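Local coordinates for protein tyrosinase (Aspergillus oryzae, PDB 6JU8) that probably oxidises L-tyrosine and L-dopa to L-dopaquinone with molecular oxygen at a dinuclear copper centre, as part of melanin formation, at residues A[101-106]-A[326-331]; A[148-153]-A[333-338]; A[268-273]-A[278-283]; A[290-295]-A[450-455]; A[358-363]-A[369-374]. The protein carries 1 engineered substitution. All coordinates share one frame; numbering follows the deposited sequence.

Interaction 1: residues A[101-106]-A[326-331]; sequences YTFPTW and MNLEAI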
# COMPACT_ATOMS: atom_id res chain seq x y z
N TYR A 101 19.51 29.04 9.40
CA TYR A 101 19.57 29.65 8.07
C TYR A 101 20.41 28.87 7.07
O TYR A 101 20.34 29.12 5.87
CB TYR A 101 20.09 31.09 8.20
CG TYR A 101 19.31 31.82 9.27
CD1 TYR A 101 17.96 32.12 9.06
CD2 TYR A 101 19.90 32.17 10.48
CE1 TYR A 101 17.23 32.78 10.04
CE2 TYR A 101 19.17 32.83 11.45
CZ TYR A 101 17.84 33.12 11.23
OH TYR A 101 17.06 33.77 12.16
N THR A 102 21.20 27.92 7.56
CA THR A 102 21.93 26.99 6.70
C THR A 102 21.08 25.78 6.32
O THR A 102 21.58 24.87 5.65
CB THR A 102 23.23 26.56 7.41
OG1 THR A 102 22.87 26.21 8.75
CG2 THR A 102 24.28 27.67 7.45
N PHE A 103 19.81 25.74 6.69
CA PHE A 103 18.95 24.63 6.24
C PHE A 103 19.04 24.44 4.74
O PHE A 103 19.25 23.30 4.28
CB PHE A 103 17.51 24.89 6.73
CG PHE A 103 16.46 24.13 5.97
CD1 PHE A 103 16.24 22.77 6.24
CD2 PHE A 103 15.71 24.75 4.96
CE1 PHE A 103 15.32 22.03 5.53
CE2 PHE A 103 14.80 23.99 4.22
CZ PHE A 103 14.63 22.64 4.49
N PRO A 104 18.89 25.44 3.88
CA PRO A 104 18.94 25.14 2.44
C PRO A 104 20.31 24.71 1.97
O PRO A 104 20.42 23.91 1.03
CB PRO A 104 18.54 26.48 1.78
CG PRO A 104 17.79 27.20 2.87
CD PRO A 104 18.52 26.85 4.15
N THR A 105 21.38 25.28 2.56
CA THR A 105 22.71 24.97 2.00
C THR A 105 23.23 23.63 2.49
O THR A 105 23.85 22.87 1.73
CB THR A 105 23.70 26.12 2.30
OG1 THR A 105 23.57 26.41 3.70
CG2 THR A 105 23.32 27.35 1.48
N TRP A 106 22.94 23.29 3.76
CA TRP A 106 23.30 21.92 4.20
C TRP A 106 22.64 20.91 3.28
O TRP A 106 23.27 19.95 2.81
CB TRP A 106 22.90 21.73 5.68
CG TRP A 106 23.43 20.41 6.18
CD1 TRP A 106 24.63 20.22 6.81
CD2 TRP A 106 22.81 19.13 6.09
NE1 TRP A 106 24.81 18.88 7.12
CE2 TRP A 106 23.70 18.20 6.67
CE3 TRP A 106 21.59 18.67 5.55
CZ2 TRP A 106 23.40 16.84 6.75
CZ3 TRP A 106 21.31 17.32 5.63
CH2 TRP A 106 22.21 16.41 6.22
N MET A 326 4.68 31.96 3.77
CA MET A 326 5.35 30.99 4.63
C MET A 326 6.75 30.70 4.10
O MET A 326 6.91 30.55 2.88
CB MET A 326 4.52 29.71 4.68
CG MET A 326 5.11 28.60 5.53
SD MET A 326 3.98 27.20 5.64
CE MET A 326 2.66 27.86 6.64
N ASN A 327 7.76 30.63 4.96
CA ASN A 327 9.14 30.41 4.51
C ASN A 327 9.35 29.00 3.94
O ASN A 327 8.55 28.08 4.11
CB ASN A 327 10.09 30.70 5.67
CG ASN A 327 9.99 29.70 6.79
OD1 ASN A 327 10.47 28.58 6.67
ND2 ASN A 327 9.38 30.09 7.91
N LEU A 328 10.49 28.84 3.25
CA LEU A 328 10.82 27.59 2.58
C LEU A 328 10.83 26.38 3.52
O LEU A 328 10.30 25.30 3.23
CB LEU A 328 12.23 27.72 1.98
CG LEU A 328 12.78 26.45 1.30
CD1 LEU A 328 12.13 26.27 -0.06
CD2 LEU A 328 14.30 26.55 1.18
N GLU A 329 11.45 26.55 4.70
CA GLU A 329 11.60 25.42 5.61
C GLU A 329 10.23 25.01 6.16
O GLU A 329 9.96 23.80 6.25
CB GLU A 329 12.53 25.79 6.76
CG GLU A 329 12.86 24.60 7.65
CD GLU A 329 13.92 24.90 8.69
OE1 GLU A 329 14.30 26.07 8.93
OE2 GLU A 329 14.34 23.91 9.33
N ALA A 330 9.39 25.97 6.50
CA ALA A 330 8.04 25.69 7.01
C ALA A 330 7.22 24.95 5.96
O ALA A 330 6.48 24.01 6.27
CB ALA A 330 7.39 27.01 7.43
N ILE A 331 7.25 25.40 4.70
CA ILE A 331 6.52 24.68 3.66
C ILE A 331 7.03 23.25 3.59
O ILE A 331 6.28 22.27 3.56
CB ILE A 331 6.63 25.36 2.28
CG1 ILE A 331 5.94 26.73 2.28
CG2 ILE A 331 6.05 24.46 1.19
CD1 ILE A 331 6.11 27.52 0.99
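Glu329 lies flat against one face of the Phe103 ring, with ring and carboxylate planes only 7° apart. Its CG stands squarely above the ring, 3.8 Å from the Phe103 centroid, a CH-pi contact. From there the extended acid chain runs on toward the CB side of the ring, bringing Glu329 OE2 to 3.8 Å from Phe103 CD1. At the far end, Phe103 CE2 reaches the helix backbone and lies 3.8 Å from Glu329 CA. Leu328 adds one methyl: its CD2 sits near the ring plane, 4.0 Å from Phe103 CE2, and also touches Pro104, at 3.9 Å from Pro104 CG. With chi1 at 159°, Phe103 swings its ring out of the first turn of helix 103-129 and onto helix 328-340.

The second shell fixes these groups. Asn99 N holds Glu329 OE2, while Ser303 OG and Thr304 N bond to Glu329 OE1, so the stacked carboxylate is gripped at both oxygens. Asn327 is the N-cap of helix 328-340, and its OD1 accepts from Ala330 N at 2.8 Å. Helices 371-389 and 298-302 close over Leu328.

The Phe103 ring also meets the rings of His107 and His332, one ligand from each copper site, and approaches a copper ion to about 5 Å. The contact therefore joins the beginnings of two ligand-bearing helices. The carbonyls of Phe103 and Glu329 accept from His107 ND1 and His332 ND1, respectively, and these two bonds probably help to orient the histidines, leaving the other ring nitrogen of each for copper.

Interaction 2: residues A[148-153]-A[333-338]; sequences PYWDFA and NNVHNW. With CU (copper (II) ion), chain D.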
# COMPACT_ATOMS: atom_id res chain seq x y z
N PRO A 148 16.37 13.58 -10.46
CA PRO A 148 15.10 14.30 -10.69
C PRO A 148 14.51 14.89 -9.42
O PRO A 148 14.78 14.45 -8.30
CB PRO A 148 14.18 13.21 -11.21
CG PRO A 148 15.09 12.13 -11.70
CD PRO A 148 16.26 12.14 -10.74
N TYR A 149 13.67 15.92 -9.62
CA TYR A 149 12.97 16.55 -8.50
C TYR A 149 11.49 16.19 -8.54
O TYR A 149 10.90 16.03 -9.61
CB TYR A 149 13.20 18.07 -8.44
CG TYR A 149 12.59 18.84 -9.60
CD1 TYR A 149 11.29 19.32 -9.53
CD2 TYR A 149 13.34 19.09 -10.74
CE1 TYR A 149 10.72 20.03 -10.57
CE2 TYR A 149 12.78 19.79 -11.81
CZ TYR A 149 11.48 20.26 -11.72
OH TYR A 149 10.94 20.94 -12.79
N TRP A 150 10.90 16.11 -7.34
CA TRP A 150 9.44 15.99 -7.24
C TRP A 150 8.81 17.37 -7.08
O TRP A 150 8.99 18.03 -6.05
CB TRP A 150 9.07 15.11 -6.06
CG TRP A 150 7.59 15.13 -5.75
CD1 TRP A 150 6.56 15.06 -6.64
CD2 TRP A 150 7.03 15.22 -4.43
NE1 TRP A 150 5.37 15.11 -5.95
CE2 TRP A 150 5.62 15.21 -4.60
CE3 TRP A 150 7.56 15.33 -3.14
CZ2 TRP A 150 4.74 15.30 -3.53
CZ3 TRP A 150 6.68 15.42 -2.07
CH2 TRP A 150 5.29 15.40 -2.28
N ASP A 151 8.08 17.79 -8.11
CA ASP A 151 7.41 19.08 -8.03
C ASP A 151 6.10 18.93 -7.26
O ASP A 151 5.02 18.69 -7.81
CB ASP A 151 7.17 19.68 -9.42
CG ASP A 151 6.89 21.19 -9.29
OD1 ASP A 151 6.46 21.63 -8.21
OD2 ASP A 151 7.14 21.90 -10.28
N PHE A 152 6.21 19.06 -5.94
CA PHE A 152 5.06 18.87 -5.05
C PHE A 152 4.01 19.97 -5.24
O PHE A 152 2.88 19.82 -4.74
CB PHE A 152 5.48 18.73 -3.58
CG PHE A 152 6.32 19.87 -3.04
CD1 PHE A 152 5.78 21.14 -2.89
CD2 PHE A 152 7.66 19.67 -2.70
CE1 PHE A 152 6.57 22.18 -2.39
CE2 PHE A 152 8.45 20.68 -2.17
CZ PHE A 152 7.89 21.95 -2.02
N ALA A 153 4.33 21.06 -5.93
CA ALA A 153 3.43 22.19 -6.10
C ALA A 153 2.84 22.27 -7.50
O ALA A 153 2.05 23.19 -7.75
CB ALA A 153 4.17 23.47 -5.74
N ASN A 333 8.43 21.44 5.82
CA ASN A 333 8.05 20.65 7.00
C ASN A 333 6.65 20.10 6.82
O ASN A 333 6.39 18.93 7.15
CB ASN A 333 8.07 21.56 8.23
CG ASN A 333 9.45 21.95 8.72
OD1 ASN A 333 10.46 21.48 8.23
ND2 ASN A 333 9.45 22.87 9.69
N ASN A 334 5.74 20.92 6.33
CA ASN A 334 4.38 20.46 6.07
C ASN A 334 4.40 19.36 5.02
O ASN A 334 3.71 18.33 5.17
CB ASN A 334 3.52 21.64 5.62
CG ASN A 334 3.05 22.46 6.80
OD1 ASN A 334 2.09 22.08 7.49
ND2 ASN A 334 3.69 23.60 7.04
N VAL A 335 5.15 19.52 3.93
CA VAL A 335 5.16 18.47 2.90
C VAL A 335 5.70 17.18 3.48
O VAL A 335 5.15 16.10 3.21
CB VAL A 335 5.95 18.94 1.67
CG1 VAL A 335 6.06 17.80 0.68
CG2 VAL A 335 5.26 20.14 1.04
N HIS A 336 6.75 17.21 4.32
CA HIS A 336 7.19 16.00 5.01
C HIS A 336 6.03 15.33 5.75
O HIS A 336 5.83 14.11 5.67
CB HIS A 336 8.27 16.35 6.04
CG HIS A 336 9.69 16.29 5.57
ND1 HIS A 336 10.34 15.08 5.39
CD2 HIS A 336 10.60 17.24 5.28
CE1 HIS A 336 11.59 15.29 5.03
NE2 HIS A 336 11.77 16.60 4.91
N ASN A 337 5.26 16.13 6.51
CA ASN A 337 4.15 15.55 7.28
C ASN A 337 3.13 14.91 6.35
O ASN A 337 2.61 13.82 6.64
CB ASN A 337 3.47 16.64 8.11
CG ASN A 337 4.32 17.06 9.30
OD1 ASN A 337 5.21 16.35 9.72
ND2 ASN A 337 3.97 18.24 9.82
N TRP A 338 2.80 15.61 5.27
CA TRP A 338 1.70 15.15 4.40
C TRP A 338 2.10 13.92 3.61
O TRP A 338 1.25 13.11 3.29
CB TRP A 338 1.25 16.29 3.46
CG TRP A 338 0.78 17.49 4.23
CD1 TRP A 338 0.34 17.54 5.52
CD2 TRP A 338 0.72 18.82 3.70
NE1 TRP A 338 0.02 18.85 5.83
CE2 TRP A 338 0.24 19.65 4.74
CE3 TRP A 338 1.02 19.42 2.47
CZ2 TRP A 338 0.05 21.02 4.60
CZ3 TRP A 338 0.84 20.78 2.34
CH2 TRP A 338 0.34 21.58 3.39
CU CU D . 13.42 17.46 4.57
O HOH W 1 15.03 17.31 6.17
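Val335 presses its two methyls onto two aromatic rings of the 148-153 loop, where that loop runs along the four-helix bundle of the type 3 copper fold. Val335 belongs to helix 328-340, one of the helices that carry copper ligands, and it loses the most surface to this contact. CG2 stands over the centre of the Phe152 ring, a CH-pi contact 4.1 Å from the centroid and 10° off the normal. CG1 takes the other partner obliquely, 3.7 Å from Trp150 CZ3 at the benzo end of the indole.

Phe152 has its CG wedged between backbone N and carbonyl carbon (chi1 55°), which turns the ring back toward the helix. Its CB also packs on a face of the indole, 3.4 Å above the Trp150 plane, so that the two aromatic residues and Val335 form one apolar cluster. Trp150 is anchored at its polar end by Arg169 O, which accepts from NE1. The loop bends here in an Asx turn, Ala153 N donating to Asp151 OD1 at 3.2 Å. Leu283 and Thr287 of helix 283-292 touch Phe152, and Leu283 also touches Val335.

The next residue on the helix points away from the loop and into the active site. His332 and His376 complete the protein ligands of this copper. His336 NE2 binds the copper ion at 1.9 Å, and a water oxygen lies 2.3 Å from the same metal.

Interaction 3: residues A[268-273]-A[278-283]; sequences HPWYQN and DSVPTL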
# COMPACT_ATOMS: atom_id res chain seq x y z
N HIS A 268 -4.06 20.10 2.29
CA HIS A 268 -3.07 21.00 2.86
C HIS A 268 -3.32 21.39 4.30
O HIS A 268 -3.42 22.59 4.60
CB HIS A 268 -2.92 22.23 1.96
CG HIS A 268 -4.18 22.98 1.66
ND1 HIS A 268 -4.77 23.87 2.52
CD2 HIS A 268 -4.96 22.95 0.55
CE1 HIS A 268 -5.88 24.36 1.98
NE2 HIS A 268 -6.00 23.84 0.78
N PRO A 269 -3.37 20.44 5.23
CA PRO A 269 -3.57 20.80 6.64
C PRO A 269 -2.31 21.35 7.27
O PRO A 269 -1.52 20.63 7.88
CB PRO A 269 -4.00 19.46 7.25
CG PRO A 269 -3.34 18.42 6.40
CD PRO A 269 -3.29 18.99 5.01
N TRP A 270 -2.13 22.68 7.09
CA TRP A 270 -0.94 23.34 7.62
C TRP A 270 -0.88 23.19 9.14
O TRP A 270 -1.93 23.37 9.79
CB TRP A 270 -0.98 24.85 7.32
CG TRP A 270 -1.15 25.11 5.84
CD1 TRP A 270 -2.29 25.47 5.17
CD2 TRP A 270 -0.14 25.02 4.83
NE1 TRP A 270 -2.05 25.61 3.83
CE2 TRP A 270 -0.73 25.34 3.60
CE3 TRP A 270 1.22 24.71 4.90
CZ2 TRP A 270 0.01 25.34 2.41
CZ3 TRP A 270 1.93 24.71 3.70
CH2 TRP A 270 1.34 25.02 2.48
N TYR A 271 0.28 22.92 9.72
CA TYR A 271 0.33 22.79 11.18
C TYR A 271 0.41 24.16 11.87
O TYR A 271 0.05 24.30 13.05
CB TYR A 271 1.46 21.87 11.65
CG TYR A 271 2.88 22.36 11.45
CD1 TYR A 271 3.48 23.26 12.32
CD2 TYR A 271 3.62 21.92 10.35
CE1 TYR A 271 4.78 23.72 12.14
CE2 TYR A 271 4.90 22.37 10.16
CZ TYR A 271 5.49 23.26 11.05
OH TYR A 271 6.79 23.68 10.82
N GLN A 272 0.88 25.17 11.16
CA GLN A 272 1.01 26.50 11.76
C GLN A 272 -0.36 27.15 11.99
O GLN A 272 -1.33 26.83 11.31
CB GLN A 272 1.85 27.39 10.85
CG GLN A 272 3.32 27.05 10.77
CD GLN A 272 3.59 26.02 9.68
OE1 GLN A 272 2.68 25.40 9.11
NE2 GLN A 272 4.86 25.80 9.42
N ASN A 273 -0.40 28.04 12.98
CA ASN A 273 -1.56 28.88 13.26
C ASN A 273 -1.71 29.94 12.17
O ASN A 273 -0.86 30.82 12.09
CB ASN A 273 -1.37 29.52 14.62
CG ASN A 273 -2.37 30.59 14.98
OD1 ASN A 273 -3.43 30.70 14.36
ND2 ASN A 273 -2.05 31.39 16.00
N ASP A 278 -5.02 36.25 5.23
CA ASP A 278 -5.95 36.69 4.20
C ASP A 278 -6.79 35.52 3.71
O ASP A 278 -7.96 35.68 3.38
CB ASP A 278 -5.25 37.34 3.01
CG ASP A 278 -4.28 36.46 2.24
OD1 ASP A 278 -3.32 35.92 2.83
OD2 ASP A 278 -4.43 36.31 1.00
N SER A 279 -6.19 34.34 3.69
CA SER A 279 -6.79 33.11 3.20
C SER A 279 -5.91 31.96 3.71
O SER A 279 -4.83 32.22 4.22
CB SER A 279 -6.86 33.06 1.67
OG SER A 279 -5.56 33.06 1.10
N VAL A 280 -6.41 30.76 3.55
CA VAL A 280 -5.60 29.57 3.81
C VAL A 280 -5.20 28.99 2.46
O VAL A 280 -6.05 28.42 1.78
CB VAL A 280 -6.42 28.54 4.61
CG1 VAL A 280 -5.64 27.24 4.71
CG2 VAL A 280 -6.78 29.13 5.97
N PRO A 281 -3.97 29.23 2.04
CA PRO A 281 -3.56 28.87 0.69
C PRO A 281 -3.44 27.37 0.49
O PRO A 281 -3.16 26.62 1.41
CB PRO A 281 -2.16 29.50 0.57
CG PRO A 281 -2.15 30.56 1.63
CD PRO A 281 -2.89 29.93 2.78
N THR A 282 -3.65 26.97 -0.75
CA THR A 282 -3.26 25.62 -1.16
C THR A 282 -1.74 25.47 -1.16
O THR A 282 -1.01 26.48 -1.05
CB THR A 282 -3.78 25.33 -2.57
OG1 THR A 282 -3.14 26.24 -3.49
CG2 THR A 282 -5.29 25.53 -2.68
N LEU A 283 -1.24 24.24 -1.29
CA LEU A 283 0.20 24.07 -1.37
C LEU A 283 0.76 24.78 -2.61
O LEU A 283 1.84 25.35 -2.53
CB LEU A 283 0.58 22.59 -1.33
CG LEU A 283 2.06 22.25 -1.52
CD1 LEU A 283 2.97 22.95 -0.51
CD2 LEU A 283 2.24 20.72 -1.44
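His268 and Trp270 are brought onto the 278-283 segment by different torsions: a chi1 of 55° folds the imidazole back over its own backbone, whereas chi1 of -55° sets the indole beside its backbone N. An inverse gamma turn centred on Pro269 lies between them, and His268 CB rests on a face of the indole. Both rings converge on one acceptor, Pro281 O. Trp270 NE1 donates to it at 2.8 Å with an angle of 150°, the oxygen lying close to the indole plane and the donor nearly in line with the C=O bond.

The same oxygen sits over the imidazole face, 3.4 Å from His268 ND1, but is not hydrogen-bonded to it. Beside it Thr282 CA makes a CH-pi contact, 3.8 Å from the His268 centroid. Val280 CG1 bridges the ring edges, 3.8 Å from Trp270 CD1 and 4.0 Å from His268 CE1. At the benzo end, Leu283 CD1 lies 4.0 Å from Trp270 CH2.

Thr282 N-caps helix 283-292 through Asp285 N, and Pro269 O accepts from Trp338 NE1. A single hydrogen bond between the two segments, set in apolar and face contacts, thus helps to close the loop between helices 258-267 and 283-292.

Interaction 4: residues A[290-295]-A[450-455]; sequences LLTTGG and KEISDL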
# COMPACT_ATOMS: atom_id res chain seq x y z
N LEU A 290 5.81 32.05 -1.96
CA LEU A 290 7.21 31.97 -1.55
C LEU A 290 8.12 32.55 -2.60
O LEU A 290 9.10 33.24 -2.30
CB LEU A 290 7.61 30.51 -1.30
CG LEU A 290 9.09 30.32 -0.90
CD1 LEU A 290 9.37 30.89 0.48
CD2 LEU A 290 9.47 28.85 -0.98
N LEU A 291 7.82 32.24 -3.86
CA LEU A 291 8.70 32.61 -4.97
C LEU A 291 8.46 34.02 -5.47
O LEU A 291 9.33 34.53 -6.21
CB LEU A 291 8.50 31.60 -6.13
CG LEU A 291 8.83 30.15 -5.80
CD1 LEU A 291 8.53 29.26 -6.98
CD2 LEU A 291 10.29 29.98 -5.34
N THR A 292 7.34 34.65 -5.11
CA THR A 292 7.00 35.93 -5.73
C THR A 292 6.81 37.05 -4.72
O THR A 292 6.67 38.20 -5.15
CB THR A 292 5.70 35.82 -6.55
OG1 THR A 292 4.62 35.40 -5.71
CG2 THR A 292 5.87 34.81 -7.68
N THR A 293 6.81 36.78 -3.42
CA THR A 293 6.64 37.86 -2.43
C THR A 293 7.89 38.72 -2.40
O THR A 293 8.99 38.23 -2.15
CB THR A 293 6.34 37.29 -1.04
OG1 THR A 293 5.06 36.63 -1.04
CG2 THR A 293 6.25 38.40 0.01
N GLY A 294 7.79 40.02 -2.66
CA GLY A 294 8.99 40.83 -2.70
C GLY A 294 9.48 41.28 -1.35
O GLY A 294 8.75 41.25 -0.36
N GLY A 295 10.73 41.74 -1.31
CA GLY A 295 11.28 42.45 -0.18
C GLY A 295 11.70 41.58 0.98
O GLY A 295 11.89 42.10 2.08
N LYS A 450 7.74 34.45 -15.64
CA LYS A 450 6.64 33.89 -16.41
C LYS A 450 6.44 32.41 -16.11
O LYS A 450 5.31 31.94 -15.92
CB LYS A 450 6.88 34.08 -17.91
N GLU A 451 7.53 31.64 -16.06
CA GLU A 451 7.42 30.21 -15.78
C GLU A 451 6.86 29.97 -14.38
O GLU A 451 6.05 29.08 -14.19
CB GLU A 451 8.78 29.54 -15.97
CG GLU A 451 8.70 28.03 -15.85
CD GLU A 451 9.90 27.26 -16.36
OE1 GLU A 451 10.75 27.83 -17.08
OE2 GLU A 451 9.96 26.04 -16.05
N ILE A 452 7.27 30.76 -13.39
CA ILE A 452 6.69 30.60 -12.04
C ILE A 452 5.19 30.79 -12.08
O ILE A 452 4.42 30.04 -11.43
CB ILE A 452 7.32 31.63 -11.07
CG1 ILE A 452 8.80 31.35 -10.82
CG2 ILE A 452 6.53 31.74 -9.78
CD1 ILE A 452 9.56 32.50 -10.20
N SER A 453 4.74 31.82 -12.81
CA SER A 453 3.30 32.06 -12.95
C SER A 453 2.61 30.95 -13.71
O SER A 453 1.53 30.48 -13.32
CB SER A 453 3.11 33.42 -13.65
OG SER A 453 1.75 33.74 -13.87
N ASP A 454 3.23 30.47 -14.78
CA ASP A 454 2.62 29.37 -15.53
C ASP A 454 2.42 28.12 -14.68
O ASP A 454 1.41 27.43 -14.76
CB ASP A 454 3.50 29.02 -16.73
CG ASP A 454 3.42 30.02 -17.86
OD1 ASP A 454 2.57 30.93 -17.80
OD2 ASP A 454 4.22 29.87 -18.81
N LEU A 455 3.43 27.77 -13.89
CA LEU A 455 3.38 26.55 -13.09
C LEU A 455 2.56 26.69 -11.82
O LEU A 455 1.84 25.75 -11.45
CB LEU A 455 4.81 26.11 -12.72
CG LEU A 455 5.71 25.62 -13.86
CD1 LEU A 455 7.14 25.46 -13.39
CD2 LEU A 455 5.20 24.26 -14.37
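Ile452 reaches across to Leu291 and Thr292 where helix 448-456 packs against the C-terminal turn of helix 283-292. The centre of this helix-to-helix contact in the tyrosinase fold lies about 22 Å from that of the chain, yet Leu291 and Ile452 are both buried. It brings the last helix of the modelled chain onto the helical core.

The contacts across the interface are apolar. A single methyl, Ile452 CG2, does the touching: it lies 3.8 Å from Thr292 CG2 and 4.2 Å from Leu291 CB. The Thr292 and Ile452 side chains run antiparallel alongside one another, meeting methyl to methyl. Ile385 of helix 371-389 touches both Leu291 and Ile452, and Leu382 of the same helix also packs on Leu291, making a three-helix cluster of aliphatic groups. Leu290 faces another way, onto Leu328 and Ile331 of helix 328-340.

No hydrogen bond crosses between the segments, and the two threonine hydroxyls of 290-295 turn to their own helix. Thr292 OG1 bonds to Phe288 O one turn back, and with chi1 at 59° its CG2 is the branch left facing Ile452. Thr293 OG1 likewise bonds to a carbonyl four residues back, Arg289 O.

Backbone bonds keep Ile452 on a regular turn: Asp454 N donates to Lys450 O at 2.8 Å, and Leu455 N to Glu451 O at 2.9 Å.

Interaction 5: residues A[358-363]-A[369-374]; sequences GHMSSV and DPIFWL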
# COMPACT_ATOMS: atom_id res chain seq x y z
N GLY A 358 4.24 7.77 9.48
CA GLY A 358 5.29 7.10 8.70
C GLY A 358 6.53 7.97 8.62
O GLY A 358 6.60 9.09 9.11
N HIS A 359 7.55 7.39 7.98
CA HIS A 359 8.91 7.86 8.11
C HIS A 359 9.08 9.33 7.75
O HIS A 359 9.79 10.06 8.44
CB HIS A 359 9.85 6.98 7.26
CG HIS A 359 9.99 5.62 7.92
ND1 HIS A 359 8.94 4.72 7.96
CD2 HIS A 359 11.01 5.02 8.57
CE1 HIS A 359 9.32 3.65 8.63
NE2 HIS A 359 10.58 3.79 9.01
N MET A 360 8.47 9.76 6.64
CA MET A 360 8.75 11.11 6.16
C MET A 360 8.34 12.21 7.14
O MET A 360 8.82 13.35 7.02
CB MET A 360 8.13 11.37 4.78
CG MET A 360 9.05 10.92 3.65
SD MET A 360 10.41 12.08 3.35
CE MET A 360 9.52 13.42 2.55
N SER A 361 7.47 11.92 8.10
CA SER A 361 7.08 13.00 9.03
C SER A 361 8.00 13.11 10.23
O SER A 361 7.81 14.02 11.04
CB SER A 361 5.66 12.79 9.56
OG SER A 361 5.66 11.73 10.50
N SER A 362 8.99 12.25 10.33
CA SER A 362 9.82 12.20 11.54
C SER A 362 11.26 12.48 11.17
O SER A 362 11.92 11.71 10.45
CB SER A 362 9.67 10.79 12.14
OG SER A 362 10.59 10.63 13.20
N VAL A 363 11.80 13.62 11.62
CA VAL A 363 13.17 14.00 11.23
C VAL A 363 14.17 12.88 11.44
O VAL A 363 14.99 12.63 10.54
CB VAL A 363 13.62 15.26 11.99
CG1 VAL A 363 15.13 15.47 11.91
CG2 VAL A 363 12.91 16.48 11.41
N ASP A 369 13.17 7.09 3.59
CA ASP A 369 12.18 6.94 2.52
C ASP A 369 12.77 7.51 1.24
O ASP A 369 13.14 8.70 1.27
CB ASP A 369 10.88 7.66 2.88
CG ASP A 369 9.77 7.36 1.89
OD1 ASP A 369 10.09 7.32 0.67
OD2 ASP A 369 8.60 7.22 2.32
N PRO A 370 12.88 6.77 0.16
CA PRO A 370 13.52 7.31 -1.06
C PRO A 370 12.90 8.59 -1.58
O PRO A 370 13.58 9.34 -2.30
CB PRO A 370 13.34 6.15 -2.07
CG PRO A 370 13.39 4.92 -1.18
CD PRO A 370 12.55 5.30 0.02
N ILE A 371 11.62 8.89 -1.30
CA ILE A 371 11.08 10.17 -1.74
C ILE A 371 11.74 11.36 -1.05
O ILE A 371 11.67 12.49 -1.56
CB ILE A 371 9.55 10.24 -1.57
CG1 ILE A 371 8.95 11.31 -2.51
CG2 ILE A 371 9.15 10.43 -0.12
CD1 ILE A 371 7.44 11.41 -2.47
N PHE A 372 12.35 11.16 0.11
CA PHE A 372 13.06 12.22 0.83
C PHE A 372 13.92 13.03 -0.14
O PHE A 372 13.94 14.27 -0.14
CB PHE A 372 13.95 11.61 1.92
CG PHE A 372 14.83 12.61 2.61
CD1 PHE A 372 16.09 12.91 2.09
CD2 PHE A 372 14.40 13.25 3.77
CE1 PHE A 372 16.90 13.85 2.73
CE2 PHE A 372 15.19 14.16 4.42
CZ PHE A 372 16.45 14.44 3.88
N TRP A 373 14.71 12.33 -0.95
CA TRP A 373 15.72 12.97 -1.78
C TRP A 373 15.09 13.75 -2.92
O TRP A 373 15.62 14.75 -3.37
CB TRP A 373 16.64 11.87 -2.31
CG TRP A 373 17.15 10.96 -1.22
CD1 TRP A 373 16.61 9.76 -0.83
CD2 TRP A 373 18.31 11.16 -0.40
NE1 TRP A 373 17.35 9.22 0.19
CE2 TRP A 373 18.41 10.06 0.46
CE3 TRP A 373 19.29 12.17 -0.32
CZ2 TRP A 373 19.44 9.93 1.39
CZ3 TRP A 373 20.32 12.05 0.61
CH2 TRP A 373 20.39 10.92 1.47
N LEU A 374 13.95 13.24 -3.40
CA LEU A 374 13.21 13.91 -4.49
C LEU A 374 12.53 15.17 -3.99
O LEU A 374 12.53 16.20 -4.68
CB LEU A 374 12.19 12.92 -5.06
CG LEU A 374 12.73 11.57 -5.52
CD1 LEU A 374 11.58 10.72 -6.05
CD2 LEU A 374 13.84 11.69 -6.55
O HOH W 2 7.35 8.03 4.66
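Asp369 meets Met360 with both its carbon chain and its carboxylate. Asp369 CB packs 3.8 Å from Met360 CG, while a water joins the polar groups, donating to Asp369 OD2 at 2.8 Å and accepting from Met360 N at 2.9 Å. Lys239 forms a salt bridge with the same OD2. The other oxygen, OD1, accepts from Ile371 N at 2.9 Å with an N-H...O angle of 162°, a capping bond that ties the acid to the turn leading into helix 371-389.

Ile371 then offers a methyl, CG2 lying 3.8 Å from Met360 CG. Phe372 follows and takes the sulfur: chi1 (-86°) and chi2 (-77°) of Met360 together bring SD to 3.7 Å from Phe372 CA. The sulfur sits near the ring plane, 5.4 Å from the Phe372 centroid, an edge-on Met-aromatic contact.

The Phe372 ring continues to His71, edge to face, and to His376, and comes within about 4 Å of a copper ion. Met360 O accepts from His336 ND1. A bent thioether and a bridged carboxylate therefore link the short 3-10 turn, which probably helps to orient one copper ligand, to the helix that bears another, placing the contact in the second shell of the dinuclear site.

How the interactions relate
Helix 328-340 connects interactions 1 and 2, whose centres are 13 Å apart, while interaction 5, 10 Å from interaction 2 centre to centre, reaches the same copper site from the start of helix 371-389. These three lie close to the dinuclear centre within the central tyrosinase domain. Interaction 3 is a local loop closure in sequence, falling between the two segments of interactions 1 and 2, and Asn334 ties it to helix 328-340 through Tyr271 and Gln272. Interactions 3 and 4 both lie about 22 Å from the centre of the chain; Leu290 of interaction 4 packs on the 326-331 segment. Segments of interactions 1, 2 and 4 alternate along the chain, so distant parts of the sequence interlock around the copper-bearing helices.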